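Local coordinates for protein pyruvate kinase 1 (Trypanosoma brucei brucei, PDB 4HYV) that catalyses the transfer of the phosphoryl group of phosphoenolpyruvate to ADP, giving pyruvate and ATP in the last step of glycolysis, at residues A21-C26 against G45-R50; I234-K239 against A255-M260; P292-T297 against C327-G332; R405-I410 against R430-T435; C417-V422 against T435-S440. All coordinates share one frame; numbering follows the deposited sequence.

In the fold
Contacts 1, 2 and 3 follow one another in series along the chain, and each closes a short loop between adjacent parallel strands of the eight-stranded barrel. Contact 1 spans helix 35-44, contact 2 the helices 243-247 and 249-255, and contact 3 helix 311-323. Strand 327-330 pairs with strand 23-27, so contact 3 meets contact 1 and the barrel closes; all three reach phosphoenolpyruvate. Contacts 4 and 5 lie in the C-terminal alpha/beta domain. Their segments alternate, so the loops cross, and they share Thr435. The two domains meet where Asn433 packs on Ser47 and Val48, Pro292 on Thr435, and the backbone of Ala21 bonds to that of Ser437.

Contact 1: residues A21-C26 against G45-R50; sequences ANRIVC and GMSVAR. With PEP (phosphoenolpyruvate), chain E.
Val25 lies beside Val48, and Cys26 beside Ala49, where strand 23-27 runs parallel to strand 46-52 in the first beta-alpha-beta unit of the TIM barrel. Three backbone bonds join them: Ser47 N reaches Ile24 O at 2.9 Å, Cys26 N gives its hydrogen to Val48 O, and Arg50 N meets Cys26 O at 2.8 Å with an almost straight N-H...O angle of 172°.

Apolar packing divides between the two faces. Toward the barrel interior the branched side chains of Val25 and Val48 point the same way, with Val25 CG2 4.1 Å from Val48 CB, and Val25 crosses the stem of Arg50 at about a right angle, Val25 CG1 touching Arg50 CB. On the helix side Cys26 SG touches Met46 CB at 3.6 Å; small Cys26 and unbranched Met46 pack together, and both touch Leu41 of helix 35-44. That helix ends in a Schellman motif at Gly45, whose positive phi of 132° suits a residue with no CB to press on the preceding carbonyl.

One water joins the polar atoms at the strand start, accepting from Ile24 N, donating to Gly45 O and lying 2.5 Å from Ser47 OG. At the other end Arg50 extends its long arm, CG anti to the backbone N (chi1 159°): NE forms a salt bridge with Asp84, NH1 is hydrogen-bonded to Thr27, and Arg50 NH2 lies 2.9 Å from phosphoenolpyruvate O1P, which sits at the guanidinium edge in its plane.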
# COMPACT_ATOMS: atom_id res chain seq x y z
N ALA A 21 18.77 -18.45 10.27
CA ALA A 21 17.37 -18.67 10.68
C ALA A 21 16.77 -20.00 10.14
O ALA A 21 16.04 -20.69 10.86
CB ALA A 21 16.51 -17.47 10.28
N ASN A 22 17.15 -20.39 8.92
CA ASN A 22 16.61 -21.60 8.31
C ASN A 22 17.30 -22.88 8.79
O ASN A 22 18.37 -22.82 9.40
CB ASN A 22 16.61 -21.52 6.77
CG ASN A 22 15.74 -20.37 6.25
OD1 ASN A 22 16.24 -19.26 6.02
ND2 ASN A 22 14.43 -20.60 6.14
N ARG A 23 16.70 -24.04 8.52
CA ARG A 23 17.15 -25.24 9.15
C ARG A 23 17.38 -26.31 8.11
O ARG A 23 16.69 -26.35 7.07
CB ARG A 23 16.13 -25.70 10.20
CG ARG A 23 15.96 -24.70 11.33
CD ARG A 23 17.19 -24.69 12.25
NE ARG A 23 17.09 -23.65 13.27
CZ ARG A 23 17.72 -22.47 13.24
NH1 ARG A 23 18.50 -22.16 12.21
NH2 ARG A 23 17.59 -21.61 14.25
N ILE A 24 18.38 -27.13 8.35
CA ILE A 24 18.82 -28.12 7.38
C ILE A 24 18.54 -29.55 7.85
O ILE A 24 19.02 -29.98 8.93
CB ILE A 24 20.31 -27.94 7.11
CG1 ILE A 24 20.57 -26.54 6.53
CG2 ILE A 24 20.83 -29.01 6.14
CD1 ILE A 24 22.03 -26.16 6.56
N VAL A 25 17.84 -30.31 7.01
CA VAL A 25 17.57 -31.73 7.26
C VAL A 25 18.51 -32.57 6.39
O VAL A 25 18.56 -32.38 5.17
CB VAL A 25 16.09 -32.06 6.90
CG1 VAL A 25 15.75 -33.52 7.19
CG2 VAL A 25 15.15 -31.13 7.65
N CYS A 26 19.28 -33.48 7.01
CA CYS A 26 20.18 -34.37 6.24
C CYS A 26 19.76 -35.84 6.32
O CYS A 26 19.57 -36.37 7.42
CB CYS A 26 21.62 -34.24 6.72
SG CYS A 26 22.23 -32.54 6.81
N GLY A 45 26.10 -28.00 10.18
CA GLY A 45 24.81 -27.31 10.29
C GLY A 45 23.57 -28.19 10.18
O GLY A 45 22.46 -27.66 10.05
N MET A 46 23.73 -29.52 10.21
CA MET A 46 22.55 -30.41 10.30
C MET A 46 21.76 -30.14 11.57
O MET A 46 22.33 -30.25 12.66
CB MET A 46 22.95 -31.88 10.32
CG MET A 46 21.75 -32.81 10.56
SD MET A 46 22.13 -34.56 10.48
CE MET A 46 23.09 -34.78 11.99
N SER A 47 20.43 -29.96 11.43
CA SER A 47 19.53 -29.82 12.61
C SER A 47 18.66 -31.03 12.83
O SER A 47 18.17 -31.25 13.96
CB SER A 47 18.64 -28.56 12.51
OG SER A 47 19.44 -27.40 12.73
N VAL A 48 18.39 -31.77 11.75
CA VAL A 48 17.54 -32.97 11.82
C VAL A 48 18.17 -34.06 10.98
O VAL A 48 18.58 -33.83 9.85
CB VAL A 48 16.11 -32.69 11.29
CG1 VAL A 48 15.28 -33.96 11.26
CG2 VAL A 48 15.44 -31.61 12.13
N ALA A 49 18.24 -35.26 11.56
CA ALA A 49 18.74 -36.42 10.85
C ALA A 49 17.56 -37.22 10.34
O ALA A 49 16.64 -37.56 11.10
CB ALA A 49 19.60 -37.29 11.79
N ARG A 50 17.55 -37.49 9.06
CA ARG A 50 16.42 -38.25 8.46
C ARG A 50 16.84 -39.68 8.17
O ARG A 50 17.92 -39.92 7.59
CB ARG A 50 15.95 -37.56 7.17
CG ARG A 50 15.18 -38.44 6.22
CD ARG A 50 14.93 -37.68 4.91
NE ARG A 50 14.04 -38.40 4.01
CZ ARG A 50 14.41 -38.98 2.86
NH1 ARG A 50 15.66 -38.87 2.42
NH2 ARG A 50 13.50 -39.61 2.11
C1 PEP E . 10.75 -37.13 -2.57
O1 PEP E . 10.16 -37.95 -3.34
O2' PEP E . 11.02 -35.97 -2.96
C2 PEP E . 11.22 -37.59 -1.20
C3 PEP E . 11.71 -36.56 -0.17
O2 PEP E . 10.86 -38.83 -0.78
P PEP E . 11.74 -40.21 -1.22
O1P PEP E . 11.82 -40.89 0.18
O2P PEP E . 11.18 -40.67 -2.50
O3P PEP E . 13.23 -39.75 -1.44
O HOH W 1 20.15 -26.46 10.48

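Contact 2: residues I234-K239 against A255-M260; sequences ILIISK and ASNGIM. With PEP (phosphoenolpyruvate), chain E.
Ile237 CD1 rests on the backbone of Gly258, 3.8 Å from Gly258 CA, and here the packing is tight: a residue without a side chain suits the place because the isoleucine methyl takes the side on which a CB would stand. Next to it, Ile237 CG2 presses on Ile259 C at 3.5 Å. On the sheet's other face Ser238 OG donates to Ser256 OG (2.7 Å), which is also bonded to Ile252 O, a relay of small serines that fit under helices 217-227 and 249-255.

These are the fifth and sixth strands of the TIM barrel, paired in parallel through Ser238 N to Gly258 O and Met260 N to Ser238 O. At the phosphoenolpyruvate end Lys239 and Met260 run side by side, Lys239 CG 3.7 Å from Met260 SD. Lys239 NZ then gives a bond of 3.0 Å to phosphoenolpyruvate O2, with Ser212 and Asp84 as further partners, while Met260 SD borders the ligand's C3.

On the partly exposed Asn257 side the regular ladder loosens, Gly258 N making a weak bond to Ile236 O. Asn257 holds this end instead: its N bonds to Ile236 O, its OD1 accepts from Ile236 N at 2.6 Å, and its side chain lies aslant to Leu235, Asn257 CB 4.0 Å from Leu235 CD2.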
# COMPACT_ATOMS: atom_id res chain seq x y z
N ILE A 234 4.55 -37.16 18.73
CA ILE A 234 5.48 -37.21 17.62
C ILE A 234 4.89 -36.44 16.44
O ILE A 234 3.72 -36.57 16.16
CB ILE A 234 5.69 -38.67 17.19
CG1 ILE A 234 6.37 -39.47 18.32
CG2 ILE A 234 6.42 -38.75 15.85
CD1 ILE A 234 6.42 -40.97 18.07
N LEU A 235 5.67 -35.54 15.84
CA LEU A 235 5.13 -34.71 14.75
C LEU A 235 4.86 -35.58 13.56
O LEU A 235 5.64 -36.48 13.25
CB LEU A 235 6.13 -33.64 14.34
CG LEU A 235 6.64 -32.68 15.41
CD1 LEU A 235 7.52 -31.66 14.72
CD2 LEU A 235 5.49 -31.98 16.16
N ILE A 236 3.79 -35.30 12.85
CA ILE A 236 3.58 -35.92 11.54
C ILE A 236 3.75 -34.89 10.43
O ILE A 236 2.94 -33.95 10.30
CB ILE A 236 2.19 -36.62 11.40
CG1 ILE A 236 2.06 -37.77 12.38
CG2 ILE A 236 1.99 -37.17 9.99
CD1 ILE A 236 0.67 -38.38 12.35
N ILE A 237 4.83 -35.03 9.68
CA ILE A 237 5.10 -34.19 8.55
C ILE A 237 4.67 -34.94 7.29
O ILE A 237 5.25 -35.99 6.93
CB ILE A 237 6.61 -33.85 8.49
CG1 ILE A 237 7.12 -33.34 9.84
CG2 ILE A 237 6.93 -32.91 7.32
CD1 ILE A 237 6.60 -31.98 10.23
N SER A 238 3.62 -34.46 6.64
CA SER A 238 3.07 -35.16 5.48
C SER A 238 3.84 -34.79 4.22
O SER A 238 4.08 -33.61 3.94
CB SER A 238 1.59 -34.80 5.29
OG SER A 238 0.83 -35.33 6.35
N LYS A 239 4.26 -35.80 3.48
CA LYS A 239 5.03 -35.53 2.27
C LYS A 239 4.05 -35.42 1.09
O LYS A 239 3.23 -36.31 0.89
CB LYS A 239 6.04 -36.65 2.04
CG LYS A 239 7.16 -36.66 3.05
CD LYS A 239 7.90 -38.00 3.05
CE LYS A 239 8.51 -38.31 1.68
NZ LYS A 239 9.38 -39.53 1.78
N ALA A 255 -4.69 -31.40 9.07
CA ALA A 255 -4.51 -32.64 9.84
C ALA A 255 -3.07 -32.90 10.35
O ALA A 255 -2.87 -33.74 11.22
CB ALA A 255 -5.01 -33.83 9.03
N SER A 256 -2.08 -32.23 9.75
CA SER A 256 -0.66 -32.57 9.98
C SER A 256 -0.02 -31.57 10.94
O SER A 256 -0.54 -30.47 11.15
CB SER A 256 0.12 -32.54 8.66
OG SER A 256 -0.43 -33.42 7.70
N ASN A 257 1.16 -31.89 11.45
CA ASN A 257 1.94 -30.89 12.18
C ASN A 257 2.82 -30.08 11.26
O ASN A 257 3.33 -29.04 11.66
CB ASN A 257 2.78 -31.54 13.26
CG ASN A 257 1.98 -32.54 14.10
OD1 ASN A 257 1.91 -33.72 13.79
ND2 ASN A 257 1.37 -32.06 15.16
N GLY A 258 2.99 -30.57 10.03
CA GLY A 258 3.71 -29.83 8.99
C GLY A 258 3.72 -30.60 7.69
O GLY A 258 3.12 -31.68 7.60
N ILE A 259 4.53 -30.14 6.74
CA ILE A 259 4.47 -30.63 5.38
C ILE A 259 5.90 -30.71 4.80
O ILE A 259 6.75 -29.82 5.05
CB ILE A 259 3.66 -29.66 4.49
CG1 ILE A 259 2.19 -29.63 4.92
CG2 ILE A 259 3.82 -30.02 3.01
CD1 ILE A 259 1.48 -30.97 4.77
N MET A 260 6.12 -31.69 3.93
CA MET A 260 7.28 -31.70 3.06
C MET A 260 6.85 -31.60 1.63
O MET A 260 6.01 -32.38 1.17
CB MET A 260 8.08 -32.98 3.25
CG MET A 260 9.44 -32.92 2.59
SD MET A 260 10.17 -34.54 2.38
CE MET A 260 10.75 -34.83 4.06
C1 PEP E . 10.75 -37.13 -2.57
O1 PEP E . 10.16 -37.95 -3.34
O2' PEP E . 11.02 -35.97 -2.96
C2 PEP E . 11.22 -37.59 -1.20
C3 PEP E . 11.71 -36.56 -0.17
O2 PEP E . 10.86 -38.83 -0.78
P PEP E . 11.74 -40.21 -1.22
O1P PEP E . 11.82 -40.89 0.18
O2P PEP E . 11.18 -40.67 -2.50
O3P PEP E . 13.23 -39.75 -1.44

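Contact 3: residues P292-T297 against C327-G332; sequences PVICAT and CVMLSG. With PEP (phosphoenolpyruvate), chain E.
Ala296 CB and Met329 CE meet at 3.5 Å beside the substrate, at the C-terminal ends of the seventh and eighth strands of the TIM barrel. Further down the strands the apolar contacts continue: Ile294 CG2 lies 3.9 Å from Cys327 CB and also touches Met329 CB, branched and slender side chains filling the barrel interior together. Met329 leaves with CG anti to its N (chi1 -173°) and bends at chi3, which brings the methyl to Ala296 CB.

The backbone bonds belong to a right-handed beta-alpha-beta unit through helix 311-323. Cys327 N bonds to Val293 O and Cys295 N to Cys327 O (3.0 Å), whereas the next, Met329 N to Cys295 O, is weak because bent; beyond it the strands diverge.

Past the ladder, water and ligand bonds link the two ends. One water donates to Thr297 OG1 and to phosphoenolpyruvate O3P and lies 2.6 Å from Ser331 OG; another links Ser331 OG with Thr297 N, the latter bond weak. Thr297 OG1 itself donates to phosphoenolpyruvate O2' at 2.6 Å.

The substrate is thus met by both chemistries: the Thr297 hydroxyl serves its carboxylate and a water its phosphate, while Met329 CE, 3.6 Å from phosphoenolpyruvate C3, gives the methylene carbon an apolar neighbour.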
# COMPACT_ATOMS: atom_id res chain seq x y z
N PRO A 292 5.39 -25.77 10.14
CA PRO A 292 6.70 -26.04 9.55
C PRO A 292 6.57 -26.63 8.15
O PRO A 292 5.72 -27.51 7.91
CB PRO A 292 7.33 -27.09 10.48
CG PRO A 292 6.46 -27.17 11.67
CD PRO A 292 5.15 -26.49 11.40
N VAL A 293 7.42 -26.18 7.23
CA VAL A 293 7.41 -26.72 5.92
C VAL A 293 8.84 -26.95 5.41
O VAL A 293 9.75 -26.11 5.59
CB VAL A 293 6.58 -25.83 4.93
CG1 VAL A 293 7.27 -24.49 4.73
CG2 VAL A 293 6.39 -26.57 3.57
N ILE A 294 9.05 -28.13 4.83
CA ILE A 294 10.39 -28.54 4.34
C ILE A 294 10.37 -28.66 2.83
O ILE A 294 9.47 -29.28 2.27
CB ILE A 294 10.75 -29.91 4.90
CG1 ILE A 294 10.51 -29.94 6.41
CG2 ILE A 294 12.17 -30.28 4.55
CD1 ILE A 294 10.63 -31.35 6.99
N CYS A 295 11.31 -28.00 2.17
CA CYS A 295 11.55 -28.21 0.77
C CYS A 295 12.62 -29.32 0.55
O CYS A 295 13.71 -29.26 1.12
CB CYS A 295 12.00 -26.92 0.14
SG CYS A 295 12.10 -27.07 -1.65
N ALA A 296 12.32 -30.31 -0.30
CA ALA A 296 13.16 -31.49 -0.44
C ALA A 296 13.53 -31.82 -1.89
O ALA A 296 12.76 -31.58 -2.81
CB ALA A 296 12.53 -32.70 0.23
N THR A 297 14.74 -32.36 -2.06
CA THR A 297 15.10 -33.30 -3.12
C THR A 297 15.81 -32.63 -4.31
O THR A 297 15.31 -31.66 -4.89
CB THR A 297 13.93 -34.17 -3.63
OG1 THR A 297 13.40 -34.99 -2.55
CG2 THR A 297 14.42 -35.07 -4.79
N CYS A 327 12.71 -25.15 6.34
CA CYS A 327 13.82 -26.07 6.20
C CYS A 327 14.09 -26.35 4.76
O CYS A 327 13.17 -26.49 3.95
CB CYS A 327 13.50 -27.40 6.90
SG CYS A 327 13.01 -27.23 8.64
N VAL A 328 15.35 -26.70 4.49
CA VAL A 328 15.69 -27.30 3.25
C VAL A 328 16.37 -28.62 3.54
O VAL A 328 16.86 -28.83 4.62
CB VAL A 328 16.61 -26.38 2.43
CG1 VAL A 328 15.78 -25.22 1.88
CG2 VAL A 328 17.76 -25.85 3.30
N MET A 329 16.26 -29.56 2.60
CA MET A 329 16.67 -30.93 2.85
C MET A 329 17.74 -31.46 1.87
O MET A 329 17.82 -31.04 0.72
CB MET A 329 15.46 -31.84 2.81
CG MET A 329 15.77 -33.26 3.24
SD MET A 329 14.25 -34.15 3.60
CE MET A 329 14.14 -35.20 2.14
N LEU A 330 18.52 -32.42 2.34
CA LEU A 330 19.51 -33.12 1.53
C LEU A 330 19.22 -34.60 1.59
O LEU A 330 18.89 -35.13 2.68
CB LEU A 330 20.91 -32.87 2.06
CG LEU A 330 21.35 -31.43 1.91
CD1 LEU A 330 22.51 -31.08 2.82
CD2 LEU A 330 21.64 -31.14 0.45
N SER A 331 19.33 -35.28 0.45
CA SER A 331 19.08 -36.71 0.41
C SER A 331 20.35 -37.49 0.08
O SER A 331 21.20 -37.68 0.95
CB SER A 331 17.94 -37.03 -0.55
OG SER A 331 16.70 -36.52 -0.04
N GLY A 332 20.52 -37.89 -1.18
CA GLY A 332 21.74 -38.56 -1.61
C GLY A 332 23.00 -37.77 -1.33
O GLY A 332 24.07 -38.36 -1.02
C1 PEP E . 10.75 -37.13 -2.57
O1 PEP E . 10.16 -37.95 -3.34
O2' PEP E . 11.02 -35.97 -2.96
C2 PEP E . 11.22 -37.59 -1.20
C3 PEP E . 11.71 -36.56 -0.17
O2 PEP E . 10.86 -38.83 -0.78
P PEP E . 11.74 -40.21 -1.22
O1P PEP E . 11.82 -40.89 0.18
O2P PEP E . 11.18 -40.67 -2.50
O3P PEP E . 13.23 -39.75 -1.44
O HOH W 2 16.56 -33.62 -0.06
O HOH W 3 14.85 -37.33 -1.67

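Contact 4: residues R405-I410 against R430-T435; sequences RSARLI and RQLNVT. With FDP (2,6-di-O-phosphono-beta-D-fructofuranose), chain F.
Ala407 CB meets the end of Leu432, lying 3.7 Å from Leu432 CD2, where helix 405-412 of the C-terminal alpha/beta domain faces the 3-10 turn 432-434 that follows helix 426-431. Alanine suits the helix surface here because its single methyl lets the leucine fork come close; Leu432 CD1 stands beside the same methyl.

Arg408 slants across Leu432. Its CG runs anti to the carbonyl carbon (chi1 -78°), and a bend at chi3 brings the guanidinium back so that Arg408 NH1 lies 3.8 Å from Leu432 CD2, obliquely placed. The aliphatic part of the arginine crosses Thr435 at about a right angle, with Arg408 CG only 3.3 Å from Thr435 OG1. Stem and head of Arg408 thus both serve Leu432 and Thr435, directly or through water.

Polar links between the segments run through water. Arg408 NH1 donates in the guanidinium plane to two waters: one gives a hydrogen to Gln431 O and lies 2.8 Å from Thr435 OG1, the other donates to Gln431 OE1 (2.7 Å), which the long glutamine side chain brings within its range.

The first turn of helix 405-412 also binds fructose 2,6-bisphosphate, an allosteric activator of trypanosomal pyruvate kinases. Its 6-phosphate lies at the helix N terminus, whose dipole probably favours the negative charge: Ser406 N reaches ligand O4P at 2.9 Å, and Ser406 OG donates to the same O4P at 2.7 Å.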
# COMPACT_ATOMS: atom_id res chain seq x y z
N ARG A 405 4.40 -24.98 21.02
CA ARG A 405 3.36 -24.17 20.39
C ARG A 405 3.71 -22.66 20.30
O ARG A 405 3.51 -22.02 19.25
CB ARG A 405 2.03 -24.35 21.12
CG ARG A 405 0.81 -23.86 20.39
CD ARG A 405 -0.45 -24.59 20.91
NE ARG A 405 -0.06 -25.75 21.71
CZ ARG A 405 -0.72 -26.91 21.76
NH1 ARG A 405 -0.22 -27.91 22.48
NH2 ARG A 405 -1.85 -27.09 21.09
N SER A 406 4.12 -22.08 21.42
CA SER A 406 4.38 -20.64 21.49
C SER A 406 5.62 -20.26 20.66
O SER A 406 5.65 -19.20 20.03
CB SER A 406 4.57 -20.18 22.94
OG SER A 406 3.41 -20.48 23.74
N ALA A 407 6.62 -21.15 20.63
CA ALA A 407 7.80 -20.91 19.76
C ALA A 407 7.41 -20.92 18.29
O ALA A 407 7.84 -20.06 17.52
CB ALA A 407 8.88 -21.95 20.03
N ARG A 408 6.52 -21.85 17.91
CA ARG A 408 6.07 -21.91 16.54
C ARG A 408 5.17 -20.73 16.19
O ARG A 408 5.17 -20.26 15.05
CB ARG A 408 5.38 -23.24 16.22
CG ARG A 408 6.35 -24.41 16.01
CD ARG A 408 5.58 -25.67 15.59
NE ARG A 408 4.81 -26.21 16.71
CZ ARG A 408 5.31 -27.07 17.61
NH1 ARG A 408 6.56 -27.57 17.47
NH2 ARG A 408 4.57 -27.40 18.66
N LEU A 409 4.46 -20.20 17.19
CA LEU A 409 3.55 -19.06 16.98
C LEU A 409 4.34 -17.78 16.80
O LEU A 409 3.99 -16.93 15.97
CB LEU A 409 2.60 -18.89 18.17
CG LEU A 409 1.22 -18.28 17.90
CD1 LEU A 409 0.56 -18.99 16.72
CD2 LEU A 409 0.35 -18.41 19.15
N ILE A 410 5.49 -17.69 17.46
CA ILE A 410 6.34 -16.53 17.22
C ILE A 410 6.98 -16.63 15.84
O ILE A 410 6.85 -15.72 15.01
CB ILE A 410 7.38 -16.33 18.32
CG1 ILE A 410 6.68 -15.85 19.60
CG2 ILE A 410 8.42 -15.28 17.92
CD1 ILE A 410 7.54 -15.99 20.85
N ARG A 430 14.10 -30.89 20.31
CA ARG A 430 14.46 -31.58 19.08
C ARG A 430 13.45 -31.28 17.94
O ARG A 430 13.83 -31.16 16.77
CB ARG A 430 14.56 -33.10 19.34
CG ARG A 430 15.68 -33.47 20.32
CD ARG A 430 15.93 -34.97 20.35
NE ARG A 430 14.81 -35.70 20.98
CZ ARG A 430 14.71 -35.92 22.28
NH1 ARG A 430 15.66 -35.45 23.11
NH2 ARG A 430 13.64 -36.51 22.76
N GLN A 431 12.17 -31.20 18.29
CA GLN A 431 11.09 -30.93 17.34
C GLN A 431 11.09 -29.50 16.81
O GLN A 431 10.77 -29.26 15.67
CB GLN A 431 9.73 -31.27 17.97
CG GLN A 431 9.51 -32.76 18.18
CD GLN A 431 8.15 -33.06 18.82
OE1 GLN A 431 7.52 -32.18 19.40
NE2 GLN A 431 7.70 -34.30 18.70
N LEU A 432 11.58 -28.57 17.61
CA LEU A 432 11.65 -27.19 17.16
C LEU A 432 12.79 -26.95 16.15
O LEU A 432 12.83 -25.89 15.50
CB LEU A 432 11.78 -26.26 18.35
CG LEU A 432 10.47 -26.07 19.12
CD1 LEU A 432 10.78 -25.42 20.47
CD2 LEU A 432 9.46 -25.22 18.30
N ASN A 433 13.61 -27.98 15.91
CA ASN A 433 14.58 -27.94 14.78
C ASN A 433 13.96 -27.76 13.41
O ASN A 433 14.68 -27.48 12.46
CB ASN A 433 15.45 -29.20 14.74
CG ASN A 433 16.52 -29.19 15.81
OD1 ASN A 433 17.30 -28.27 15.89
ND2 ASN A 433 16.49 -30.18 16.68
N VAL A 434 12.66 -28.02 13.26
CA VAL A 434 12.06 -27.78 11.94
C VAL A 434 11.39 -26.40 11.81
O VAL A 434 10.78 -26.07 10.77
CB VAL A 434 11.09 -28.91 11.47
CG1 VAL A 434 11.83 -30.23 11.30
CG2 VAL A 434 9.91 -29.03 12.40
N THR A 435 11.55 -25.58 12.86
CA THR A 435 10.94 -24.28 12.88
C THR A 435 11.97 -23.13 12.68
O THR A 435 12.97 -23.02 13.40
CB THR A 435 10.08 -24.13 14.15
OG1 THR A 435 8.91 -24.95 14.01
CG2 THR A 435 9.65 -22.70 14.39
P1 FDP F . 4.67 -22.07 32.24
O1P FDP F . 5.21 -20.83 32.84
O2P FDP F . 5.69 -23.20 32.06
O3P FDP F . 3.44 -22.59 33.12
O1 FDP F . 1.29 -21.94 31.58
C1 FDP F . 2.03 -20.70 31.39
C2 FDP F . 3.09 -20.94 30.31
O2 FDP F . 4.05 -21.93 30.70
C3 FDP F . 3.77 -19.64 29.87
O3 FDP F . 4.70 -19.22 30.89
C4 FDP F . 4.52 -20.18 28.67
O4 FDP F . 4.99 -19.13 27.81
C5 FDP F . 3.37 -20.99 27.97
O5 FDP F . 2.51 -21.47 29.10
C6 FDP F . 3.91 -22.18 27.25
O6 FDP F . 2.88 -22.77 26.46
P2 FDP F . 3.24 -23.73 25.26
O4P FDP F . 4.08 -23.06 24.16
O5P FDP F . 4.04 -24.86 25.93
O6P FDP F . 1.90 -24.35 24.64
O HOH W 4 8.65 -27.42 15.33
O HOH W 5 7.34 -29.46 19.71

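Contact 5: residues C417-V422 against T435-S440; sequences CPIICV and TRSVVS
Ile419 N points straight at Ser437 O, 2.9 Å away with an N-H...O angle of 179°. Two more backbone bonds continue the parallel ladder, Val439 N to Ile419 O and Cys421 N to Val439 O, each 2.8 Å. A water completes the polar set, donating to Cys417 O and accepting from Ser437 OG at 2.6 Å. Ser437 is the third residue of a type II turn from Thr435 to Val438 and has a positive phi of 87°; its small side chain faces the first strand, where the hydroxyl reaches Cys417 O through that water and CB packs on Ile419.

Outside the ladder the side chains sort onto two faces. On one, Ile419 and Val438 slant across each other, and Ile419 CD1 reaches Ser437 CB at 3.7 Å. Val438 sets CG1 anti to its backbone N (chi1 173°), which brings Val438 CG1 to 3.9 Å from Cys421 CB. This face lies against helix 405-412. On the other, Ile420 and Val439 face Phe464 of helix 455-467, branched residues that suit a strand covered by a helix.

The strands with helix 426-431 form a beta-alpha-beta crossover in the parallel part of the domain's sheet, sandwiched between helices. Straight backbone bonds and this side-chain pattern imply a layer held by its main chain, with mainly apolar side chains packed against the helices and the water joining polar atoms where the strands begin.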
# COMPACT_ATOMS: atom_id res chain seq x y z
N CYS A 417 15.38 -11.93 13.88
CA CYS A 417 16.37 -12.23 14.92
C CYS A 417 16.10 -13.67 15.42
O CYS A 417 15.08 -14.25 15.10
CB CYS A 417 16.23 -11.24 16.09
SG CYS A 417 14.55 -11.31 16.86
N PRO A 418 16.99 -14.21 16.23
CA PRO A 418 16.75 -15.57 16.72
C PRO A 418 15.60 -15.58 17.69
O PRO A 418 15.38 -14.57 18.39
CB PRO A 418 18.05 -15.90 17.48
CG PRO A 418 19.11 -15.11 16.75
CD PRO A 418 18.43 -13.86 16.20
N ILE A 419 14.97 -16.75 17.83
CA ILE A 419 13.98 -16.95 18.86
C ILE A 419 14.52 -17.97 19.83
O ILE A 419 14.59 -19.17 19.53
CB ILE A 419 12.65 -17.47 18.28
CG1 ILE A 419 12.06 -16.50 17.24
CG2 ILE A 419 11.63 -17.75 19.38
CD1 ILE A 419 11.07 -17.19 16.28
N ILE A 420 14.95 -17.50 21.00
CA ILE A 420 15.44 -18.39 22.02
C ILE A 420 14.26 -18.95 22.79
O ILE A 420 13.40 -18.19 23.30
CB ILE A 420 16.41 -17.69 22.98
CG1 ILE A 420 17.66 -17.19 22.25
CG2 ILE A 420 16.83 -18.62 24.11
CD1 ILE A 420 18.33 -16.07 23.03
N CYS A 421 14.14 -20.27 22.75
CA CYS A 421 13.07 -20.96 23.39
C CYS A 421 13.62 -21.77 24.59
O CYS A 421 14.50 -22.61 24.45
CB CYS A 421 12.37 -21.88 22.41
SG CYS A 421 11.05 -22.87 23.20
N VAL A 422 13.18 -21.39 25.79
CA VAL A 422 13.43 -22.18 26.97
C VAL A 422 12.29 -23.15 27.20
O VAL A 422 11.12 -22.75 27.33
CB VAL A 422 13.63 -21.28 28.19
CG1 VAL A 422 14.01 -22.11 29.40
CG2 VAL A 422 14.71 -20.29 27.91
N THR A 435 11.55 -25.58 12.86
CA THR A 435 10.94 -24.28 12.88
C THR A 435 11.97 -23.13 12.68
O THR A 435 12.97 -23.02 13.40
CB THR A 435 10.08 -24.13 14.15
OG1 THR A 435 8.91 -24.95 14.01
CG2 THR A 435 9.65 -22.70 14.39
N ARG A 436 11.75 -22.31 11.65
CA ARG A 436 12.66 -21.22 11.33
C ARG A 436 12.99 -20.38 12.57
O ARG A 436 12.07 -20.01 13.31
CB ARG A 436 12.03 -20.34 10.24
CG ARG A 436 12.92 -19.21 9.74
CD ARG A 436 12.15 -18.32 8.77
NE ARG A 436 13.01 -17.25 8.28
CZ ARG A 436 13.12 -16.07 8.86
NH1 ARG A 436 13.98 -15.17 8.38
NH2 ARG A 436 12.39 -15.77 9.94
N SER A 437 14.28 -20.04 12.75
CA SER A 437 14.74 -19.02 13.74
C SER A 437 14.98 -19.58 15.16
O SER A 437 15.61 -18.93 15.97
CB SER A 437 13.76 -17.85 13.84
OG SER A 437 13.56 -17.25 12.58
N VAL A 438 14.30 -20.67 15.51
CA VAL A 438 14.24 -21.06 16.90
C VAL A 438 15.54 -21.72 17.36
O VAL A 438 16.07 -22.57 16.67
CB VAL A 438 13.08 -21.99 17.19
CG1 VAL A 438 13.20 -22.47 18.63
CG2 VAL A 438 11.75 -21.26 16.97
N VAL A 439 16.04 -21.30 18.53
CA VAL A 439 17.16 -21.96 19.19
C VAL A 439 16.75 -22.38 20.60
O VAL A 439 16.27 -21.55 21.37
CB VAL A 439 18.39 -21.02 19.31
CG1 VAL A 439 19.54 -21.80 19.90
CG2 VAL A 439 18.81 -20.53 17.93
N SER A 440 16.90 -23.67 20.91
CA SER A 440 16.31 -24.25 22.13
C SER A 440 17.30 -24.35 23.31
O SER A 440 18.45 -24.75 23.14
CB SER A 440 15.75 -25.65 21.85
OG SER A 440 14.52 -25.54 21.20
O HOH W 6 14.99 -15.06 12.46